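Long-range contact in TssK (Serratia sp. FS14, PDB 5Y0E), which probably forms part of the baseplate of the bacterial type VI secretion system as a trimeric structural protein: residues M340-F345 with M418-F424. Residues are numbered along the deposited sequence.
Sequences MRDFGF and MEKSSAF
A Met-aromatic contact and an edge-to-face phenylalanine pair join two helix-to-strand junctions of the C-terminal antiparallel sheet region of TssK. In 340-345 the helix ends at Asp342 and Phe343 turns into extended conformation (phi/psi -123/150), so Met340 projects from the last turn of the helix and Phe345 from the strand, both with CA-to-CB bonds toward 418-424. That segment finishes its helix at Glu419, turns through Lys420-Ser422, with a very short 2.4 Å hydrogen bond from Ser421 N to Met418 O, and becomes strand at Ala423. The backbones come closest where Met340 CA lies 5.3 Å from Glu419 CA. Met340 (chi1 m, chi2 -106°, between wells, chi3 t) reaches across the gap: its CE sits over one face of the Phe424 ring, 4.1 Å from the centroid, a CH-pi contact, while its SD approaches obliquely, 3.5 Å from Phe424 CZ. Phe424 and Phe345, both chi1 m, meet with the edge of Phe424 toward the face of Phe345, centroids 4.8 Å apart, planes at 56°, and Phe345 CE1 3.5 Å from Phe424 CE1. Met340 CB packs 4.0 Å from Glu419 CA, and at the more exposed end Arg341 CB lies 3.7 Å from Glu419 OE2. Strand 343-350 pairs with 404-408 and 436-443, whereas 423-428 lies between 366-370 and 329-333. The two rings bridge these non-neighbouring strands in a buried cluster with Leu408 and Phe439, which touch both, and Pro370 borders Met418 and Ser421 beside the end of helix 414-419.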
ATOM      1  N   MET A 340       9.736  32.881   6.232  1.00 93.71           N
ATOM      2  CA  MET A 340       9.514  33.847   7.280  1.00 92.12           C
ATOM      3  C   MET A 340       9.717  35.292   6.896  1.00 95.23           C
ATOM      4  O   MET A 340       9.601  36.167   7.727  1.00 99.95           O
ATOM      5  CB  MET A 340      10.364  33.507   8.478  1.00 92.02           C
ATOM      6  CG  MET A 340      10.089  32.121   8.996  1.00 94.16           C
ATOM      7  SD  MET A 340       9.147  32.217  10.499  1.00 93.83           S
ATOM      8  CE  MET A 340       9.664  30.753  11.339  1.00 99.33           C
ATOM      9  N   ARG A 341      10.001  35.545   5.639  1.00 92.58           N
ATOM     10  CA  ARG A 341      10.193  36.890   5.190  1.00 89.57           C
ATOM     11  C   ARG A 341       9.248  37.195   4.043  1.00 90.34           C
ATOM     12  O   ARG A 341       9.020  38.344   3.720  1.00 91.54           O
ATOM     13  CB  ARG A 341      11.648  37.097   4.808  1.00 96.41           C
ATOM     14  CG  ARG A 341      12.023  38.487   4.331  1.00102.31           C
ATOM     15  CD  ARG A 341      13.518  38.584   4.049  1.00105.86           C
ATOM     16  NE  ARG A 341      13.930  37.726   2.937  1.00111.35           N
ATOM     17  CZ  ARG A 341      13.835  38.048   1.649  1.00109.41           C
ATOM     18  NH1 ARG A 341      13.330  39.218   1.276  1.00105.52           N
ATOM     19  NH2 ARG A 341      14.249  37.187   0.729  1.00111.14           N
ATOM     20  N   ASP A 342       8.676  36.162   3.445  1.00 89.84           N
ATOM     21  CA  ASP A 342       7.742  36.338   2.341  1.00 87.06           C
ATOM     22  C   ASP A 342       6.281  36.116   2.705  1.00 79.78           C
ATOM     23  O   ASP A 342       5.395  36.395   1.919  1.00 73.76           O
ATOM     24  CB  ASP A 342       8.082  35.363   1.231  1.00 90.74           C
ATOM     25  CG  ASP A 342       9.438  35.591   0.670  1.00 97.38           C
ATOM     26  OD1 ASP A 342       9.986  36.663   0.933  1.00100.80           O
ATOM     27  OD2 ASP A 342       9.957  34.715  -0.031  1.00 99.07           O
ATOM     28  N   PHE A 343       6.030  35.618   3.901  1.00 78.31           N
ATOM     29  CA  PHE A 343       4.681  35.306   4.285  1.00 72.72           C
ATOM     30  C   PHE A 343       4.166  35.974   5.522  1.00 71.27           C
ATOM     31  O   PHE A 343       4.900  36.280   6.417  1.00 72.90           O
ATOM     32  CB  PHE A 343       4.579  33.807   4.542  1.00 71.39           C
ATOM     33  CG  PHE A 343       4.650  32.976   3.313  1.00 73.43           C
ATOM     34  CD1 PHE A 343       5.856  32.660   2.756  1.00 79.25           C
ATOM     35  CD2 PHE A 343       3.515  32.520   2.723  1.00 68.77           C
ATOM     36  CE1 PHE A 343       5.931  31.907   1.621  1.00 75.97           C
ATOM     37  CE2 PHE A 343       3.576  31.769   1.594  1.00 69.94           C
ATOM     38  CZ  PHE A 343       4.789  31.457   1.040  1.00 73.59           C
ATOM     39  N   GLY A 344       2.867  36.192   5.542  1.00 68.59           N
ATOM     40  CA  GLY A 344       2.199  36.699   6.714  1.00 64.11           C
ATOM     41  C   GLY A 344       1.786  35.492   7.538  1.00 61.24           C
ATOM     42  O   GLY A 344       1.836  34.362   7.097  1.00 59.08           O
ATOM     43  N   PHE A 345       1.324  35.715   8.747  1.00 61.15           N
ATOM     44  CA  PHE A 345       0.973  34.565   9.556  1.00 59.34           C
ATOM     45  C   PHE A 345      -0.275  34.860  10.366  1.00 57.98           C
ATOM     46  O   PHE A 345      -0.377  35.920  10.987  1.00 58.84           O
ATOM     47  CB  PHE A 345       2.145  34.183  10.449  1.00 59.94           C
ATOM     48  CG  PHE A 345       3.309  33.644   9.685  1.00 64.74           C
ATOM     49  CD1 PHE A 345       3.394  32.298   9.392  1.00 67.27           C
ATOM     50  CD2 PHE A 345       4.305  34.480   9.231  1.00 68.73           C
ATOM     51  CE1 PHE A 345       4.459  31.793   8.676  1.00 70.38           C
ATOM     52  CE2 PHE A 345       5.370  33.978   8.511  1.00 73.24           C
ATOM     53  CZ  PHE A 345       5.447  32.634   8.231  1.00 73.86           C
ATOM     54  N   MET A 418      13.004  34.617  15.017  1.00105.73           N
ATOM     55  CA  MET A 418      12.159  33.736  14.258  1.00105.14           C
ATOM     56  C   MET A 418      12.675  33.570  12.837  1.00104.18           C
ATOM     57  O   MET A 418      12.869  32.446  12.401  1.00105.04           O
ATOM     58  CB  MET A 418      10.730  34.258  14.214  1.00104.59           C
ATOM     59  CG  MET A 418       9.897  33.949  15.446  1.00103.93           C
ATOM     60  SD  MET A 418       9.287  32.279  15.496  1.00 92.59           S
ATOM     61  CE  MET A 418       9.549  31.767  13.817  1.00 87.35           C
ATOM     62  N   GLU A 419      12.898  34.686  12.143  1.00103.45           N
ATOM     63  CA  GLU A 419      13.366  34.706  10.751  1.00103.18           C
ATOM     64  C   GLU A 419      14.477  33.721  10.462  1.00103.62           C
ATOM     65  O   GLU A 419      14.509  33.096   9.427  1.00103.56           O
ATOM     66  CB  GLU A 419      13.789  36.109  10.348  1.00104.12           C
ATOM     67  CG  GLU A 419      12.653  37.111  10.308  1.00105.71           C
ATOM     68  CD  GLU A 419      12.781  38.087   9.160  1.00107.72           C
ATOM     69  OE1 GLU A 419      12.396  39.262   9.321  1.00106.78           O
ATOM     70  OE2 GLU A 419      13.266  37.677   8.091  1.00108.48           O
ATOM     71  N   LYS A 420      15.404  33.620  11.391  1.00104.40           N
ATOM     72  CA  LYS A 420      16.481  32.652  11.327  1.00103.19           C
ATOM     73  C   LYS A 420      16.121  31.331  11.987  1.00100.13           C
ATOM     74  O   LYS A 420      16.973  30.446  12.068  1.00 99.79           O
ATOM     75  CB  LYS A 420      17.739  33.232  11.977  1.00107.44           C
ATOM     76  CG  LYS A 420      18.334  34.427  11.235  1.00112.43           C
ATOM     77  CD  LYS A 420      19.820  34.242  10.965  1.00111.96           C
ATOM     78  CE  LYS A 420      20.672  34.706  12.144  1.00114.13           C
ATOM     79  NZ  LYS A 420      21.944  33.948  12.335  1.00111.53           N
ATOM     80  N   SER A 421      14.899  31.173  12.469  1.00101.21           N
ATOM     81  CA  SER A 421      14.481  29.892  13.013  1.00100.45           C
ATOM     82  C   SER A 421      13.720  29.099  11.963  1.00 96.65           C
ATOM     83  O   SER A 421      13.423  29.582  10.871  1.00 99.16           O
ATOM     84  CB  SER A 421      13.626  30.070  14.263  1.00100.77           C
ATOM     85  OG  SER A 421      13.550  28.842  14.969  1.00102.80           O
ATOM     86  N   SER A 422      13.411  27.856  12.307  1.00 93.10           N
ATOM     87  CA  SER A 422      12.777  26.946  11.367  1.00 91.37           C
ATOM     88  C   SER A 422      11.448  26.408  11.874  1.00 92.35           C
ATOM     89  O   SER A 422      10.917  25.454  11.292  1.00 92.63           O
ATOM     90  CB  SER A 422      13.714  25.784  11.045  1.00 93.96           C
ATOM     91  OG  SER A 422      14.006  25.049  12.219  1.00 92.53           O
ATOM     92  N   ALA A 423      10.878  27.007  12.912  1.00 88.64           N
ATOM     93  CA  ALA A 423       9.617  26.514  13.433  1.00 81.38           C
ATOM     94  C   ALA A 423       9.083  27.512  14.433  1.00 83.61           C
ATOM     95  O   ALA A 423       9.850  28.107  15.190  1.00 89.02           O
ATOM     96  CB  ALA A 423       9.779  25.149  14.104  1.00 82.73           C
ATOM     97  N   PHE A 424       7.774  27.693  14.426  1.00 82.77           N
ATOM     98  CA  PHE A 424       7.133  28.454  15.474  1.00 76.95           C
ATOM     99  C   PHE A 424       6.882  27.556  16.668  1.00 74.90           C
ATOM    100  O   PHE A 424       6.579  26.370  16.529  1.00 71.05           O
ATOM    101  CB  PHE A 424       5.797  29.023  15.010  1.00 75.90           C
ATOM    102  CG  PHE A 424       5.896  30.076  13.949  1.00 74.31           C
ATOM    103  CD1 PHE A 424       5.963  29.730  12.615  1.00 73.63           C
ATOM    104  CD2 PHE A 424       5.853  31.414  14.283  1.00 71.68           C
ATOM    105  CE1 PHE A 424       6.016  30.700  11.645  1.00 72.85           C
ATOM    106  CE2 PHE A 424       5.910  32.379  13.319  1.00 67.65           C
ATOM    107  CZ  PHE A 424       5.982  32.024  12.000  1.00 71.98           C
TER